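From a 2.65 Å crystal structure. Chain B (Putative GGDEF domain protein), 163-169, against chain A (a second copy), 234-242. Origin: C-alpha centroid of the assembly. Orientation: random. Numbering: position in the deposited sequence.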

# COMPACT_ATOMS: atom_id res chain seq x y z
N ALA B 163 28.00 -7.92 -40.60
CA ALA B 163 26.81 -7.73 -39.77
C ALA B 163 26.63 -6.26 -39.41
O ALA B 163 25.54 -5.70 -39.54
CB ALA B 163 26.88 -8.60 -38.51
N ARG B 164 27.72 -5.62 -38.96
CA ARG B 164 27.70 -4.19 -38.65
C ARG B 164 27.17 -3.36 -39.82
O ARG B 164 26.30 -2.49 -39.66
CB ARG B 164 29.11 -3.73 -38.29
CG ARG B 164 29.19 -2.43 -37.48
CD ARG B 164 30.01 -1.39 -38.21
NE ARG B 164 31.32 -1.88 -38.67
CZ ARG B 164 32.09 -1.22 -39.54
NH1 ARG B 164 31.68 -0.06 -40.04
NH2 ARG B 164 33.26 -1.71 -39.91
N ALA B 165 27.67 -3.65 -41.03
CA ALA B 165 27.38 -2.81 -42.18
C ALA B 165 25.95 -2.98 -42.65
O ALA B 165 25.26 -1.99 -42.95
CB ALA B 165 28.36 -3.12 -43.31
N MET B 166 25.47 -4.24 -42.74
CA MET B 166 24.08 -4.49 -43.12
C MET B 166 23.12 -3.91 -42.10
O MET B 166 22.13 -3.28 -42.47
CB MET B 166 23.83 -5.99 -43.27
CG MET B 166 24.65 -6.62 -44.37
SD MET B 166 24.01 -8.26 -44.80
CE MET B 166 24.13 -9.11 -43.22
N GLU B 167 23.37 -4.12 -40.80
CA GLU B 167 22.49 -3.53 -39.79
C GLU B 167 22.39 -2.02 -39.94
O GLU B 167 21.33 -1.43 -39.72
CB GLU B 167 22.99 -3.86 -38.38
CG GLU B 167 22.18 -4.89 -37.64
CD GLU B 167 22.55 -4.93 -36.16
OE1 GLU B 167 23.69 -4.52 -35.82
OE2 GLU B 167 21.71 -5.39 -35.35
N SER B 168 23.52 -1.37 -40.29
CA SER B 168 23.50 0.09 -40.40
C SER B 168 22.60 0.60 -41.51
O SER B 168 22.23 1.78 -41.48
CB SER B 168 24.91 0.62 -40.63
OG SER B 168 25.27 0.56 -42.01
N GLU B 169 22.27 -0.22 -42.51
CA GLU B 169 21.53 0.27 -43.67
C GLU B 169 20.05 -0.14 -43.67
O GLU B 169 19.36 0.06 -44.68
CB GLU B 169 22.21 -0.20 -44.97
CG GLU B 169 23.55 0.49 -45.28
CD GLU B 169 23.40 1.94 -45.76
OE1 GLU B 169 22.36 2.58 -45.49
OE2 GLU B 169 24.34 2.45 -46.42
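Chain A 234-242: ETYSQTVNR

Chain B is helical from before Ala B163 through Glu B167, and Glu B169 is loop or turn. Chain A is loop at Glu A234 and Thr A235, then helix from Tyr A236 through Arg A242 and beyond. The chain A helix lies roughly antiparallel to the chain B helix, at 147° between their N-to-C directions. The axes approach to 9.6 Å. Ala B165 CA and Ser A237 CA are 6.1 Å apart, the shortest CA spacing; Ser B168 CA lies almost as near to Ser A237 CA.

The antiparallel course sets Thr A235 and Tyr A236 near Ser B168, and Val A240 and Asn A241 near the end of Arg B164. Arg B164 NH1 donates to Asn A241 OD1 at 2.7 Å, and Arg B164 NH2 reaches the same Asn A241 OD1 at 3.0 Å. This oxygen lies at the guanidinium edge, near its plane. Val A240 CG1 covers one face, 3.4 Å from Arg B164 NH1. Arg B164 NH1 donates a weak hydrogen bond to Ser A237 OG at 2.9 Å.

Ser B168 OG turns back to Ala B165 O, at 2.7 Å, and packs 3.3 Å from Ser A237 CB. Tyr A236 OH lies 3.5 Å from Ser B168 CA. Thr A235 OG1 is 3.6 Å from Ser B168 O.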

# COMPACT_ATOMS: atom_id res chain seq x y z
N GLU A 234 25.79 11.10 -42.94
CA GLU A 234 26.59 9.90 -43.12
C GLU A 234 26.20 8.93 -42.02
O GLU A 234 25.92 9.35 -40.89
CB GLU A 234 28.06 10.27 -43.08
CG GLU A 234 29.04 9.17 -42.84
CD GLU A 234 30.45 9.73 -42.72
OE1 GLU A 234 31.19 9.67 -43.74
OE2 GLU A 234 30.81 10.25 -41.62
N THR A 235 26.14 7.65 -42.36
CA THR A 235 25.75 6.65 -41.39
C THR A 235 26.89 6.39 -40.41
O THR A 235 28.07 6.61 -40.73
CB THR A 235 25.33 5.37 -42.09
OG1 THR A 235 24.42 4.66 -41.25
CG2 THR A 235 26.54 4.50 -42.41
N TYR A 236 26.55 5.92 -39.20
CA TYR A 236 27.58 5.64 -38.20
C TYR A 236 28.56 4.57 -38.67
O TYR A 236 29.72 4.55 -38.24
CB TYR A 236 26.95 5.23 -36.86
CG TYR A 236 26.19 3.90 -36.88
CD1 TYR A 236 26.86 2.68 -36.75
CD2 TYR A 236 24.81 3.87 -37.01
CE1 TYR A 236 26.16 1.48 -36.77
CE2 TYR A 236 24.11 2.67 -37.03
CZ TYR A 236 24.79 1.49 -36.91
OH TYR A 236 24.10 0.31 -36.93
N SER A 237 28.12 3.69 -39.57
CA SER A 237 29.02 2.66 -40.09
C SER A 237 30.10 3.26 -40.98
O SER A 237 31.24 2.78 -40.99
CB SER A 237 28.23 1.60 -40.85
OG SER A 237 29.03 0.48 -41.18
N GLN A 238 29.77 4.31 -41.74
CA GLN A 238 30.77 4.92 -42.60
C GLN A 238 31.77 5.73 -41.78
O GLN A 238 32.97 5.75 -42.10
CB GLN A 238 30.08 5.78 -43.65
CG GLN A 238 29.29 4.96 -44.65
CD GLN A 238 28.22 5.77 -45.36
OE1 GLN A 238 27.55 6.61 -44.76
NE2 GLN A 238 28.07 5.53 -46.66
N THR A 239 31.30 6.35 -40.70
CA THR A 239 32.20 6.91 -39.70
C THR A 239 33.17 5.85 -39.17
O THR A 239 34.39 6.07 -39.14
CB THR A 239 31.41 7.50 -38.54
OG1 THR A 239 30.27 8.20 -39.04
CG2 THR A 239 32.29 8.45 -37.75
N VAL A 240 32.63 4.72 -38.69
CA VAL A 240 33.50 3.66 -38.19
C VAL A 240 34.50 3.26 -39.27
O VAL A 240 35.70 3.13 -38.99
CB VAL A 240 32.67 2.46 -37.70
CG1 VAL A 240 33.57 1.25 -37.50
CG2 VAL A 240 31.94 2.81 -36.41
N ASN A 241 34.05 3.10 -40.51
CA ASN A 241 34.94 2.69 -41.59
C ASN A 241 36.08 3.69 -41.78
O ASN A 241 37.23 3.30 -42.02
CB ASN A 241 34.16 2.52 -42.89
CG ASN A 241 33.46 1.17 -42.97
OD1 ASN A 241 33.43 0.40 -42.01
ND2 ASN A 241 32.88 0.89 -44.13
N ARG A 242 35.79 4.99 -41.66
CA ARG A 242 36.87 5.96 -41.87
C ARG A 242 37.85 5.94 -40.70
O ARG A 242 39.07 6.02 -40.92
CB ARG A 242 36.31 7.36 -42.07
CG ARG A 242 37.32 8.29 -42.76
CD ARG A 242 36.95 9.76 -42.60
NE ARG A 242 35.51 9.87 -42.35
CZ ARG A 242 34.57 9.76 -43.29
NH1 ARG A 242 34.87 9.56 -44.57
NH2 ARG A 242 33.30 9.87 -42.92